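Local coordinates for periplasmic His/Glu/Gln/Arg/opine family-binding protein (Silicibacter pomeroyi, PDB 3I6V), which binds lysine between its two lobes as a periplasmic solute-binding protein, probably delivering amino acids to an ABC transporter, at the lysine site. Numbering follows the deposited sequence.

The lysine site. Residues 12, 15, 53, 71-73, 78, 112, 115-117, 134. With LYS (lysine), chain B.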
ATOM      1  N   GLU A  12       0.583  -7.520   4.189  1.00 23.11           N
ATOM      2  CA  GLU A  12      -0.790  -7.921   3.941  1.00 24.21           C
ATOM      3  C   GLU A  12      -0.854  -9.191   3.052  1.00 24.16           C
ATOM      4  O   GLU A  12      -1.707 -10.029   3.259  1.00 23.70           O
ATOM      5  CB  GLU A  12      -1.557  -6.791   3.253  1.00 23.50           C
ATOM      6  CG  GLU A  12      -3.044  -7.037   3.104  1.00 23.24           C
ATOM      7  CD  GLU A  12      -3.799  -5.889   2.382  1.00 25.05           C
ATOM      8  OE1 GLU A  12      -3.166  -4.954   1.827  1.00 26.02           O
ATOM      9  OE2 GLU A  12      -5.041  -5.943   2.356  1.00 25.33           O
ATOM     10  N   TYR A  15      -1.875  -7.294  -2.011  1.00 23.26           N
ATOM     11  CA  TYR A  15      -1.893  -5.932  -2.536  1.00 22.55           C
ATOM     12  C   TYR A  15      -0.883  -5.788  -3.663  1.00 22.87           C
ATOM     13  O   TYR A  15       0.094  -5.038  -3.530  1.00 21.45           O
ATOM     14  CB  TYR A  15      -1.602  -4.949  -1.371  1.00 22.63           C
ATOM     15  CG  TYR A  15      -1.826  -3.484  -1.675  1.00 22.77           C
ATOM     16  CD1 TYR A  15      -2.935  -3.057  -2.448  1.00 22.70           C
ATOM     17  CD2 TYR A  15      -0.941  -2.516  -1.180  1.00 21.12           C
ATOM     18  CE1 TYR A  15      -3.165  -1.679  -2.706  1.00 23.86           C
ATOM     19  CE2 TYR A  15      -1.160  -1.133  -1.436  1.00 22.41           C
ATOM     20  CZ  TYR A  15      -2.266  -0.737  -2.210  1.00 24.28           C
ATOM     21  OH  TYR A  15      -2.483   0.585  -2.459  1.00 23.98           O
ATOM     22  N   TRP A  53      -5.079  -6.752   6.547  1.00 23.67           N
ATOM     23  CA  TRP A  53      -4.989  -5.296   6.640  1.00 23.81           C
ATOM     24  C   TRP A  53      -5.742  -4.726   7.838  1.00 24.58           C
ATOM     25  O   TRP A  53      -5.187  -3.904   8.568  1.00 23.28           O
ATOM     26  CB  TRP A  53      -5.463  -4.654   5.335  1.00 23.45           C
ATOM     27  CG  TRP A  53      -5.361  -3.151   5.384  1.00 24.45           C
ATOM     28  CD1 TRP A  53      -6.370  -2.279   5.683  1.00 24.66           C
ATOM     29  CD2 TRP A  53      -4.174  -2.361   5.221  1.00 22.99           C
ATOM     30  NE1 TRP A  53      -5.895  -0.986   5.671  1.00 24.48           N
ATOM     31  CE2 TRP A  53      -4.552  -1.009   5.384  1.00 24.68           C
ATOM     32  CE3 TRP A  53      -2.829  -2.667   4.903  1.00 24.68           C
ATOM     33  CZ2 TRP A  53      -3.637   0.048   5.253  1.00 21.69           C
ATOM     34  CZ3 TRP A  53      -1.914  -1.618   4.767  1.00 22.35           C
ATOM     35  CH2 TRP A  53      -2.323  -0.277   4.935  1.00 19.92           C
ATOM     36  N   GLY A  71       2.501  -1.249   1.769  1.00 21.91           N
ATOM     37  CA  GLY A  71       1.952  -0.093   1.027  1.00 21.83           C
ATOM     38  C   GLY A  71       1.223   0.932   1.893  1.00 21.04           C
ATOM     39  O   GLY A  71       0.284   1.568   1.429  1.00 21.54           O
ATOM     40  N   MET A  72       1.668   1.098   3.141  1.00 20.46           N
ATOM     41  CA  MET A  72       0.954   1.935   4.142  1.00 19.82           C
ATOM     42  C   MET A  72       1.478   3.373   4.043  1.00 19.58           C
ATOM     43  O   MET A  72       2.667   3.589   4.255  1.00 19.55           O
ATOM     44  CB  MET A  72       1.211   1.420   5.570  1.00 18.15           C
ATOM     45  CG  MET A  72       0.410   2.186   6.721  1.00 18.14           C
ATOM     46  SD  MET A  72       0.590   1.473   8.367  1.00 10.30           S
ATOM     47  CE  MET A  72      -0.661   0.219   8.245  1.00 24.43           C
ATOM     48  N   SER A  73       0.595   4.320   3.731  1.00 18.77           N
ATOM     49  CA  SER A  73       0.947   5.729   3.712  1.00 19.54           C
ATOM     50  C   SER A  73       1.260   6.249   5.099  1.00 18.86           C
ATOM     51  O   SER A  73       0.584   5.900   6.090  1.00 18.31           O
ATOM     52  CB  SER A  73      -0.211   6.553   3.148  1.00 20.22           C
ATOM     53  OG  SER A  73      -0.372   6.264   1.755  1.00 19.84           O
ATOM     54  N   ARG A  78      -1.997   7.862  11.940  1.00 18.19           N
ATOM     55  CA  ARG A  78      -1.379   6.574  12.282  1.00 17.88           C
ATOM     56  C   ARG A  78      -0.181   6.820  13.182  1.00 17.53           C
ATOM     57  O   ARG A  78       0.169   6.003  13.996  1.00 17.50           O
ATOM     58  CB  ARG A  78      -0.949   5.756  11.056  1.00 17.66           C
ATOM     59  CG  ARG A  78      -2.162   5.164  10.316  1.00 18.25           C
ATOM     60  CD  ARG A  78      -1.786   4.790   8.877  1.00 17.34           C
ATOM     61  NE  ARG A  78      -2.929   4.190   8.179  1.00 17.65           N
ATOM     62  CZ  ARG A  78      -3.045   4.128   6.862  1.00 19.16           C
ATOM     63  NH1 ARG A  78      -2.137   4.711   6.093  1.00 14.55           N
ATOM     64  NH2 ARG A  78      -4.113   3.557   6.320  1.00 16.85           N
ATOM     65  N   GLN A 112     -11.171   0.193   0.453  1.00 21.57           N
ATOM     66  CA  GLN A 112     -10.691  -0.695   1.504  1.00 20.89           C
ATOM     67  C   GLN A 112     -10.798  -0.072   2.892  1.00 22.00           C
ATOM     68  O   GLN A 112     -10.463   1.115   3.097  1.00 22.41           O
ATOM     69  CB  GLN A 112      -9.255  -1.156   1.218  1.00 19.79           C
ATOM     70  CG  GLN A 112      -8.714  -2.147   2.289  1.00 19.78           C
ATOM     71  CD  GLN A 112      -7.393  -2.785   1.902  1.00 18.75           C
ATOM     72  OE1 GLN A 112      -6.632  -2.233   1.132  1.00 23.48           O
ATOM     73  NE2 GLN A 112      -7.133  -3.969   2.423  1.00 20.48           N
ATOM     74  N   THR A 115      -8.178   2.773   5.376  1.00 18.99           N
ATOM     75  CA  THR A 115      -7.223   3.399   4.456  1.00 19.41           C
ATOM     76  C   THR A 115      -7.487   4.908   4.342  1.00 18.75           C
ATOM     77  O   THR A 115      -8.565   5.400   4.710  1.00 17.94           O
ATOM     78  CB  THR A 115      -7.310   2.814   3.016  1.00 18.97           C
ATOM     79  OG1 THR A 115      -8.620   2.998   2.505  1.00 18.85           O
ATOM     80  CG2 THR A 115      -6.902   1.296   2.978  1.00 18.96           C
ATOM     81  N   ILE A 116      -6.520   5.628   3.784  1.00 19.15           N
ATOM     82  CA  ILE A 116      -6.709   7.066   3.580  1.00 18.45           C
ATOM     83  C   ILE A 116      -7.805   7.270   2.550  1.00 18.68           C
ATOM     84  O   ILE A 116      -8.535   8.270   2.600  1.00 17.65           O
ATOM     85  CB  ILE A 116      -5.398   7.761   3.192  1.00 18.91           C
ATOM     86  CG1 ILE A 116      -4.844   7.205   1.872  1.00 17.79           C
ATOM     87  CG2 ILE A 116      -4.372   7.577   4.328  1.00 18.60           C
ATOM     88  CD1 ILE A 116      -3.451   7.680   1.512  1.00 20.85           C
ATOM     89  N   GLN A 117      -7.947   6.296   1.639  1.00 19.69           N
ATOM     90  CA  GLN A 117      -8.981   6.384   0.578  1.00 18.34           C
ATOM     91  C   GLN A 117     -10.360   6.267   1.184  1.00 19.10           C
ATOM     92  O   GLN A 117     -11.252   7.075   0.876  1.00 20.00           O
ATOM     93  CB  GLN A 117      -8.746   5.355  -0.547  1.00 19.11           C
ATOM     94  CG  GLN A 117      -7.557   5.731  -1.461  1.00 17.61           C
ATOM     95  CD  GLN A 117      -6.218   5.282  -0.879  1.00 17.70           C
ATOM     96  OE1 GLN A 117      -6.192   4.571   0.133  1.00 18.07           O
ATOM     97  NE2 GLN A 117      -5.100   5.699  -1.506  1.00 19.49           N
ATOM     98  N   PRO A 134      -8.278  -5.540  -0.938  1.00 23.45           N
ATOM     99  CA  PRO A 134      -8.320  -4.742  -2.163  1.00 23.63           C
ATOM    100  C   PRO A 134      -9.139  -5.438  -3.284  1.00 24.86           C
ATOM    101  O   PRO A 134      -9.943  -4.803  -3.985  1.00 23.27           O
ATOM    102  CB  PRO A 134      -6.850  -4.659  -2.557  1.00 23.73           C
ATOM    103  CG  PRO A 134      -6.086  -4.811  -1.212  1.00 23.43           C
ATOM    104  CD  PRO A 134      -6.898  -5.929  -0.594  1.00 23.81           C
TER
HETATM  105  N   LYS B   1      -1.621   3.805   0.937  1.00 19.25           N
HETATM  106  CA  LYS B   1      -3.055   3.732   1.370  1.00 19.15           C
HETATM  107  C   LYS B   1      -3.173   3.802   2.876  1.00 19.85           C
HETATM  108  O   LYS B   1      -2.139   3.748   3.557  1.00 20.69           O
HETATM  109  CB  LYS B   1      -3.713   2.431   0.847  1.00 18.75           C
HETATM  110  CG  LYS B   1      -3.171   1.138   1.458  1.00 17.98           C
HETATM  111  CD  LYS B   1      -3.862  -0.100   0.790  1.00 20.74           C
HETATM  112  CE  LYS B   1      -3.417  -1.470   1.424  1.00 20.73           C
HETATM  113  NZ  LYS B   1      -4.053  -2.649   0.643  1.00 20.25           N
HETATM  114  OXT LYS B   1      -4.305   3.890   3.434  1.00 20.47           O
HETATM  115  O   HOH W   1      -0.540   2.229  -1.258  1.00 21.25           O
HETATM  116  O   HOH W   2      -2.355   5.378  -1.628  1.00 22.45           O
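Gly71, with phi/psi of 54°/32°, turns its carbonyl into the interlobe cleft of this family 3 solute-binding protein, while the loop through Ser73 and the first turn of helix 116-123 offer amide N-H groups to the buried lysine. The ligand alpha-amino N lies nearly along the C=O axis of Gly71, 3.0 Å from its O, and also donates to the hydroxyl OG of Ser73; two waters also lie within bonding distance of it, one also bonded to Tyr15 OH, the other to Gln117 NE2. Arg78, extended from CG to NE, meets the carboxylate end-on: NH1 reaches LYS O at 2.7 Å and NH2 reaches LYS OXT at 2.9 Å. Each oxygen takes a second bond, O from Ser73 N and OXT from Ile116 N. An alanine at Arg78 would remove this two-nitrogen grip and probably weaken carboxylate binding, leaving its negative charge less well balanced. The aliphatic chain runs between two aromatic faces, with CE over the six-membered ring of Trp53, toward its rim, and CD against Tyr15 CZ. At the far end NZ sits 3.3 Å from the Tyr15 ring centroid, a cation-pi contact. Glu12 and Gln112, both with CG anti to the backbone N, converge on this ammonium through their OE1 atoms. Glu12 OE2 lies in the amide plane of Gln112, whose NE2 donates to the syn lone pair of OE2 at 2.9 Å and helps to hold the carboxylate in place.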